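Local coordinates for E3 ubiquitin-protein ligase HERC2 (Homo sapiens, PDB 4L1M) that probably attaches ubiquitin to substrate proteins as a HECT-type E3 ligase, the portion described here being its first RCC1-like beta-propeller domain, at residues Lys141-Phe146 against Tyr175-Gly180; Val156-Gly161 against Ser165-Ala170; Ile208-Gly213 against Ala217-Val222. One frame throughout, in Å; residues are numbered along the deposited sequence.

Contact 1 (Lys141-Phe146 against Tyr175-Gly180); sequences KVISAF and YTWGRG
Ile143 and Phe146 meet Tyr175 and Trp177 in an apolar, aromatic contact between two consecutive blades of the RCC1-like propeller. Side chains alone span the gap: the closest pair of CA atoms, those of Phe146 and Tyr175, is 10.2 Å apart. The far rim of the Phe146 ring meets both aromatics. Its CE1 stands over one face of the Tyr175 ring, toward the rim, 4.1 Å from Tyr175 CG. With the planes at 87° and centroids 5.8 Å apart, this is a T-shaped pair in which Phe146 supplies the edge. On the indole the same ring arrives differently: Phe146 CE2 lies 3.7 Å from Trp177 CH2, and the planes meet obliquely at 58°, while Trp177 CZ3 sits in the plane of the Phe146 ring at its edge. Ile143 adds the aliphatic part. Its CD1 is anti to CA (chi2 180°), an extended shape that carries it to within 3.8 Å of Trp177 CZ2. A short 3-10 turn, tied by Phe146 N to Ile143 O at 3.0 Å, brings Ile143 CD1 and the tip of the Phe146 ring to the same indole. The turn follows strand 140-142, the outermost of its blade, whereas Tyr175 and Trp177 lie on the third strand of the next. Val118 of strand 118-122 also touches Ile143 and Phe146, and Pro196 of strand 196-198 packs on Phe146 and Trp177.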
loop_
_atom_site.group_PDB
_atom_site.type_symbol
_atom_site.label_atom_id
_atom_site.label_comp_id
_atom_site.label_asym_id
_atom_site.label_seq_id
_atom_site.Cartn_x
_atom_site.Cartn_y
_atom_site.Cartn_z
ATOM N N LYS A 141 -2.873 19.838 -4.039
ATOM C CA LYS A 141 -2.329 20.671 -5.072
ATOM C C LYS A 141 -1.870 19.799 -6.232
ATOM O O LYS A 141 -1.251 18.751 -6.029
ATOM C CB LYS A 141 -1.131 21.455 -4.528
ATOM C CG LYS A 141 -0.545 22.426 -5.541
ATOM C CD LYS A 141 0.576 23.253 -4.952
ATOM C CE LYS A 141 1.088 24.257 -5.957
ATOM N NZ LYS A 141 2.521 24.541 -5.690
ATOM N N VAL A 142 -2.138 20.261 -7.444
ATOM C CA VAL A 142 -1.776 19.521 -8.647
ATOM C C VAL A 142 -0.269 19.477 -8.732
ATOM O O VAL A 142 0.367 20.495 -8.533
ATOM C CB VAL A 142 -2.293 20.207 -9.943
ATOM C CG1 VAL A 142 -1.867 19.419 -11.168
ATOM C CG2 VAL A 142 -3.798 20.310 -9.926
ATOM N N ILE A 143 0.282 18.306 -9.026
ATOM C CA ILE A 143 1.688 18.197 -9.357
ATOM C C ILE A 143 1.816 18.508 -10.836
ATOM O O ILE A 143 1.553 17.653 -11.687
ATOM C CB ILE A 143 2.254 16.803 -9.086
ATOM C CG1 ILE A 143 2.097 16.419 -7.607
ATOM C CG2 ILE A 143 3.715 16.754 -9.497
ATOM C CD1 ILE A 143 2.643 15.031 -7.284
ATOM N N SER A 144 2.225 19.735 -11.140
ATOM C CA SER A 144 2.282 20.196 -12.519
ATOM C C SER A 144 3.273 19.401 -13.385
ATOM O O SER A 144 3.095 19.310 -14.578
ATOM C CB SER A 144 2.599 21.682 -12.578
ATOM O OG SER A 144 3.894 21.914 -12.073
ATOM N N ALA A 145 4.288 18.794 -12.791
ATOM C CA ALA A 145 5.161 17.901 -13.555
ATOM C C ALA A 145 4.381 16.827 -14.349
ATOM O O ALA A 145 4.849 16.380 -15.371
ATOM C CB ALA A 145 6.175 17.236 -12.633
ATOM N N PHE A 146 3.212 16.400 -13.884
ATOM C CA PHE A 146 2.456 15.383 -14.602
ATOM C C PHE A 146 1.330 15.949 -15.487
ATOM O O PHE A 146 0.721 15.200 -16.249
ATOM C CB PHE A 146 1.859 14.369 -13.622
ATOM C CG PHE A 146 2.875 13.493 -12.969
ATOM C CD1 PHE A 146 3.754 12.731 -13.738
ATOM C CD2 PHE A 146 2.964 13.421 -11.586
ATOM C CE1 PHE A 146 4.700 11.928 -13.135
ATOM C CE2 PHE A 146 3.896 12.612 -10.978
ATOM C CZ PHE A 146 4.759 11.862 -11.748
ATOM N N TYR A 175 8.277 6.867 -11.933
ATOM C CA TYR A 175 8.815 8.123 -11.408
ATOM C C TYR A 175 8.795 8.007 -9.909
ATOM O O TYR A 175 7.831 7.505 -9.363
ATOM C CB TYR A 175 7.956 9.327 -11.860
ATOM C CG TYR A 175 8.136 9.648 -13.331
ATOM C CD1 TYR A 175 7.432 8.958 -14.300
ATOM C CD2 TYR A 175 9.042 10.607 -13.743
ATOM C CE1 TYR A 175 7.608 9.233 -15.638
ATOM C CE2 TYR A 175 9.244 10.880 -15.077
ATOM C CZ TYR A 175 8.525 10.194 -16.030
ATOM O OH TYR A 175 8.718 10.479 -17.380
ATOM N N THR A 176 9.869 8.436 -9.253
ATOM C CA THR A 176 9.908 8.483 -7.804
ATOM C C THR A 176 10.384 9.854 -7.361
ATOM O O THR A 176 11.002 10.574 -8.138
ATOM C CB THR A 176 10.870 7.444 -7.237
ATOM O OG1 THR A 176 12.116 7.524 -7.936
ATOM C CG2 THR A 176 10.299 6.035 -7.391
ATOM N N TRP A 177 10.038 10.247 -6.131
ATOM C CA TRP A 177 10.487 11.533 -5.573
ATOM C C TRP A 177 10.291 11.568 -4.066
ATOM O O TRP A 177 9.594 10.736 -3.506
ATOM C CB TRP A 177 9.796 12.722 -6.265
ATOM C CG TRP A 177 8.298 12.814 -6.085
ATOM C CD1 TRP A 177 7.625 13.628 -5.210
ATOM C CD2 TRP A 177 7.286 12.088 -6.801
ATOM N NE1 TRP A 177 6.274 13.447 -5.329
ATOM C CE2 TRP A 177 6.032 12.506 -6.290
ATOM C CE3 TRP A 177 7.314 11.112 -7.812
ATOM C CZ2 TRP A 177 4.819 11.999 -6.767
ATOM C CZ3 TRP A 177 6.099 10.594 -8.275
ATOM C CH2 TRP A 177 4.871 11.051 -7.763
ATOM N N GLY A 178 10.924 12.542 -3.421
ATOM C CA GLY A 178 10.907 12.653 -1.947
ATOM C C GLY A 178 12.288 12.384 -1.393
ATOM O O GLY A 178 13.285 12.669 -2.050
ATOM N N ARG A 179 12.346 11.811 -0.190
ATOM C CA ARG A 179 13.627 11.549 0.486
ATOM C C ARG A 179 14.389 10.481 -0.239
ATOM O O ARG A 179 13.812 9.555 -0.779
ATOM C CB ARG A 179 13.407 11.128 1.923
ATOM C CG ARG A 179 12.911 12.234 2.830
ATOM C CD ARG A 179 14.037 13.169 3.219
ATOM N NE ARG A 179 13.620 14.139 4.256
ATOM C CZ ARG A 179 14.357 15.181 4.664
ATOM N NH1 ARG A 179 15.546 15.434 4.128
ATOM N NH2 ARG A 179 13.907 15.985 5.612
ATOM N N GLY A 180 15.709 10.618 -0.251
ATOM C CA GLY A 180 16.570 9.747 -1.054
ATOM C C GLY A 180 17.437 8.796 -0.255
ATOM O O GLY A 180 18.130 7.977 -0.837
#

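Contact 2 (Val156-Gly161 against Ser165-Ala170); sequences VHIACG and SAAITA
The His157 imidazole is approached by Ile168 CD1 obliquely, neither squarely over a face nor at an edge, and the closer contact is at His157 CB, 4.0 Å from both Ile168 CB and Ile168 CD1. The His157 ring itself leads away from the partner strand, and its further neighbours are Lys99 and Asp209 of the two adjoining blades. The other flat groups are the peptides that join the strands, whose N-to-C directions differ by 169°. Ala159 and Ala166 form a hydrogen-bonded pair: Ala166 N reaches Ala159 O at 2.9 Å and Ala159 N reaches Ala166 O at 3.1 Å. Ile168 N bonds to His157 O at 3.1 Å. At the end of the pairing the register slips into a classic beta bulge, in which Val156 and His157 both face Ile168. The evidence is a shared acceptor: Ile168 O takes Val156 N at 2.8 Å and also His157 N in a weak bond of 3.3 Å. From within the bulge, Val156 CG1 rests 4.0 Å from Ala170 CB. This hairpin supplies the first two strands of a four-stranded propeller blade, and its two faces serve different neighbours. Ile158 and Cys160 pack on strand 108-113 of the preceding blade, where Ser165 OG also bonds His108 NE2. On the other face Ala159 and Ile168 meet strand 207-212 of the following blade, while strand 174-178 continues the sheet beside strand 164-169.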
loop_
_atom_site.group_PDB
_atom_site.type_symbol
_atom_site.label_atom_id
_atom_site.label_comp_id
_atom_site.label_asym_id
_atom_site.label_seq_id
_atom_site.Cartn_x
_atom_site.Cartn_y
_atom_site.Cartn_z
ATOM N N VAL A 156 -1.159 6.298 -14.337
ATOM C CA VAL A 156 -2.232 5.353 -14.044
ATOM C C VAL A 156 -2.126 4.671 -12.689
ATOM O O VAL A 156 -3.064 4.033 -12.279
ATOM C CB VAL A 156 -2.332 4.265 -15.124
ATOM C CG1 VAL A 156 -2.697 4.893 -16.470
ATOM C CG2 VAL A 156 -1.032 3.460 -15.237
ATOM N N HIS A 157 -0.988 4.752 -12.015
ATOM C CA HIS A 157 -0.855 4.221 -10.668
ATOM C C HIS A 157 -0.108 5.208 -9.767
ATOM O O HIS A 157 0.719 5.963 -10.236
ATOM C CB HIS A 157 -0.153 2.884 -10.695
ATOM C CG HIS A 157 -0.408 2.072 -9.472
ATOM N ND1 HIS A 157 0.415 2.070 -8.357
ATOM C CD2 HIS A 157 -1.452 1.270 -9.168
ATOM C CE1 HIS A 157 -0.110 1.279 -7.433
ATOM N NE2 HIS A 157 -1.244 0.784 -7.902
ATOM N N ILE A 158 -0.442 5.214 -8.484
ATOM C CA ILE A 158 0.236 6.064 -7.509
ATOM C C ILE A 158 0.555 5.298 -6.211
ATOM O O ILE A 158 -0.129 4.327 -5.849
ATOM C CB ILE A 158 -0.586 7.309 -7.147
ATOM C CG1 ILE A 158 -2.025 6.936 -6.830
ATOM C CG2 ILE A 158 -0.529 8.309 -8.277
ATOM C CD1 ILE A 158 -2.815 8.040 -6.150
ATOM N N ALA A 159 1.611 5.722 -5.530
ATOM C CA ALA A 159 2.028 5.034 -4.338
ATOM C C ALA A 159 2.767 5.990 -3.445
ATOM O O ALA A 159 3.397 6.910 -3.924
ATOM C CB ALA A 159 2.915 3.861 -4.704
ATOM N N CYS A 160 2.708 5.736 -2.138
ATOM C CA CYS A 160 3.458 6.482 -1.162
ATOM C C CYS A 160 4.327 5.577 -0.300
ATOM O O CYS A 160 3.945 4.445 0.045
ATOM C CB CYS A 160 2.508 7.207 -0.234
ATOM S SG CYS A 160 1.549 8.503 -1.019
ATOM N N GLY A 161 5.483 6.108 0.075
ATOM C CA GLY A 161 6.275 5.577 1.171
ATOM C C GLY A 161 6.059 6.450 2.379
ATOM O O GLY A 161 5.208 7.348 2.367
ATOM N N SER A 165 7.478 9.093 -2.668
ATOM C CA SER A 165 6.314 8.904 -3.501
ATOM C C SER A 165 6.718 8.254 -4.836
ATOM O O SER A 165 7.883 8.332 -5.259
ATOM C CB SER A 165 5.651 10.264 -3.764
ATOM O OG SER A 165 5.257 10.905 -2.559
ATOM N N ALA A 166 5.757 7.618 -5.501
ATOM C CA ALA A 166 6.002 7.116 -6.843
ATOM C C ALA A 166 4.755 7.197 -7.717
ATOM O O ALA A 166 3.625 7.380 -7.215
ATOM C CB ALA A 166 6.522 5.693 -6.795
ATOM N N ALA A 167 4.968 7.071 -9.028
ATOM C CA ALA A 167 3.873 6.960 -9.939
ATOM C C ALA A 167 4.281 6.245 -11.208
ATOM O O ALA A 167 5.428 6.283 -11.607
ATOM C CB ALA A 167 3.326 8.339 -10.255
ATOM N N ILE A 168 3.323 5.598 -11.845
ATOM C CA ILE A 168 3.566 4.838 -13.065
ATOM C C ILE A 168 2.710 5.432 -14.196
ATOM O O ILE A 168 1.530 5.722 -13.993
ATOM C CB ILE A 168 3.218 3.343 -12.846
ATOM C CG1 ILE A 168 4.034 2.769 -11.688
ATOM C CG2 ILE A 168 3.515 2.522 -14.085
ATOM C CD1 ILE A 168 3.576 1.402 -11.219
ATOM N N THR A 169 3.293 5.590 -15.383
ATOM C CA THR A 169 2.541 6.044 -16.541
ATOM C C THR A 169 1.951 4.875 -17.314
ATOM O O THR A 169 2.281 3.720 -17.063
ATOM C CB THR A 169 3.416 6.873 -17.481
ATOM O OG1 THR A 169 4.448 6.048 -18.065
ATOM C CG2 THR A 169 4.030 8.020 -16.713
ATOM N N ALA A 170 1.089 5.183 -18.276
ATOM C CA ALA A 170 0.458 4.145 -19.102
ATOM C C ALA A 170 1.494 3.406 -19.985
ATOM O O ALA A 170 1.368 2.209 -20.179
ATOM C CB ALA A 170 -0.665 4.731 -19.937
#

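Contact 3 (Ile208-Gly213 against Ala217-Val222); sequences IDVACG and AQTLAV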
loop_
_atom_site.group_PDB
_atom_site.type_symbol
_atom_site.label_atom_id
_atom_site.label_comp_id
_atom_site.label_asym_id
_atom_site.label_seq_id
_atom_site.Cartn_x
_atom_site.Cartn_y
_atom_site.Cartn_z
ATOM N N ILE A 208 4.457 -2.221 -14.019
ATOM C CA ILE A 208 3.002 -2.319 -13.771
ATOM C C ILE A 208 2.573 -2.210 -12.309
ATOM O O ILE A 208 1.395 -1.996 -12.032
ATOM C CB ILE A 208 2.397 -3.613 -14.348
ATOM C CG1 ILE A 208 2.931 -4.847 -13.598
ATOM C CG2 ILE A 208 2.658 -3.676 -15.853
ATOM C CD1 ILE A 208 2.284 -6.149 -14.037
ATOM N N ASP A 209 3.493 -2.397 -11.380
ATOM C CA ASP A 209 3.205 -2.144 -9.984
ATOM C C ASP A 209 4.455 -1.649 -9.282
ATOM O O ASP A 209 5.579 -1.908 -9.730
ATOM C CB ASP A 209 2.667 -3.400 -9.301
ATOM C CG ASP A 209 1.974 -3.094 -7.990
ATOM O OD1 ASP A 209 1.332 -2.003 -7.861
ATOM O OD2 ASP A 209 2.074 -3.945 -7.074
ATOM N N VAL A 210 4.248 -0.934 -8.187
ATOM C CA VAL A 210 5.325 -0.426 -7.358
ATOM C C VAL A 210 4.816 -0.309 -5.929
ATOM O O VAL A 210 3.664 0.020 -5.718
ATOM C CB VAL A 210 5.839 0.944 -7.872
ATOM C CG1 VAL A 210 4.795 2.018 -7.724
ATOM C CG2 VAL A 210 7.112 1.361 -7.146
ATOM N N ALA A 211 5.678 -0.574 -4.949
ATOM C CA ALA A 211 5.333 -0.389 -3.534
ATOM C C ALA A 211 6.521 0.236 -2.761
ATOM O O ALA A 211 7.697 -0.072 -3.031
ATOM C CB ALA A 211 4.911 -1.701 -2.908
ATOM N N CYS A 212 6.195 1.121 -1.817
ATOM C CA CYS A 212 7.172 1.868 -1.085
ATOM C C CYS A 212 7.159 1.525 0.404
ATOM O O CYS A 212 6.116 1.276 0.966
ATOM C CB CYS A 212 6.893 3.333 -1.268
ATOM S SG CYS A 212 6.917 3.849 -2.984
ATOM N N GLY A 213 8.334 1.558 1.039
ATOM C CA GLY A 213 8.481 1.201 2.433
ATOM C C GLY A 213 8.680 2.382 3.368
ATOM O O GLY A 213 8.462 3.528 2.996
ATOM N N ALA A 217 14.128 2.526 4.073
ATOM C CA ALA A 217 13.078 1.941 3.254
ATOM C C ALA A 217 13.604 1.250 2.034
ATOM O O ALA A 217 14.582 1.692 1.426
ATOM C CB ALA A 217 12.126 3.027 2.811
ATOM N N GLN A 218 12.907 0.185 1.676
ATOM C CA GLN A 218 13.051 -0.483 0.402
ATOM C C GLN A 218 11.953 -0.059 -0.551
ATOM O O GLN A 218 10.915 0.462 -0.145
ATOM C CB GLN A 218 12.982 -2.028 0.572
ATOM C CG GLN A 218 11.574 -2.637 0.628
ATOM C CD GLN A 218 10.889 -2.541 1.993
ATOM O OE1 GLN A 218 11.020 -1.568 2.695
ATOM N NE2 GLN A 218 10.122 -3.560 2.343
ATOM N N THR A 219 12.169 -0.344 -1.826
ATOM C CA THR A 219 11.187 -0.064 -2.850
ATOM C C THR A 219 11.108 -1.301 -3.722
ATOM O O THR A 219 12.130 -1.888 -4.015
ATOM C CB THR A 219 11.633 1.165 -3.658
ATOM O OG1 THR A 219 11.830 2.285 -2.758
ATOM C CG2 THR A 219 10.613 1.515 -4.730
ATOM N N LEU A 220 9.913 -1.702 -4.122
ATOM C CA LEU A 220 9.727 -2.888 -4.960
ATOM C C LEU A 220 8.947 -2.528 -6.197
ATOM O O LEU A 220 8.110 -1.630 -6.164
ATOM C CB LEU A 220 8.957 -3.954 -4.219
ATOM C CG LEU A 220 9.454 -4.344 -2.832
ATOM C CD1 LEU A 220 8.454 -5.288 -2.178
ATOM C CD2 LEU A 220 10.813 -5.000 -2.912
ATOM N N ALA A 221 9.206 -3.223 -7.298
ATOM C CA ALA A 221 8.423 -2.990 -8.498
ATOM C C ALA A 221 8.278 -4.246 -9.321
ATOM O O ALA A 221 9.047 -5.179 -9.177
ATOM C CB ALA A 221 9.055 -1.893 -9.338
ATOM N N VAL A 222 7.275 -4.254 -10.197
ATOM C CA VAL A 222 7.003 -5.388 -11.039
ATOM C C VAL A 222 6.895 -4.885 -12.454
ATOM O O VAL A 222 6.253 -3.874 -12.680
ATOM C CB VAL A 222 5.689 -6.063 -10.662
ATOM C CG1 VAL A 222 5.512 -7.337 -11.462
ATOM C CG2 VAL A 222 5.647 -6.393 -9.178
#
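Val210 crosses to its partner strand through one branch. Its CB is 3.8 Å from Leu220 O, and CG2 lies 3.3 Å from the same Leu220 O, with Ala221 CB and Thr219 CG2 farther off at 4.4 and 4.3 Å. A chi1 of 67° tucks the second branch, CG1, between N and C and leaves CG2 trans to N; CG1 thereby turns to the preceding blade, where Ile168 and Ala159 receive it. Leu220 O is at the same time the acceptor of Ala211 N at 2.9 Å, and Leu220 N returns a bond to Ala211 O. These paired bonds, with strand directions 171° apart, define an antiparallel hairpin, the inner part of one four-stranded blade in a seven-bladed RCC1-like propeller. Val222 N bonds Asp209 O in the next hydrogen-bonded pair. There a classic beta bulge follows: Ile208 and Asp209 both face Val222, whose O takes Ile208 N at 2.8 Å and Asp209 N weakly at 3.4 Å. Toward the turn the pairing thins to a weak bond from Gly213 N to Gln218 O, bent to 126° at the hydrogen, and Tyr164 OH is a second partner of that N. Gln218, bent at chi2, brings OE1 to 3.8 Å from Gly213 CA while its NE2 bonds Ser271 OG. Asp209 OD2 likewise bonds Val264 N, and Leu220 and Val222 rest on strand 261-267 of the following blade.

Contact 2 is nested inside the chain loop closed by contact 1, and contact 3 opens only after both have closed. Contacts 1 and 2, with centres 9 Å apart, share one sheet: strands 164-169 and 174-178 are adjacent, probably bonded from Ala167 N to Tyr175 O. Contact 3 is the equivalent hairpin of the next blade, its centre 10 Å from that of contact 2, and the two touch where Gly161 and Cys160 meet Cys212. The centre of contact 1 is about 18 Å from the centre of the chain, those of contacts 2 and 3 about 11 and 9 Å: contact 1 joins two blades near the rim, contacts 2 and 3 meet farther in, between the next pair.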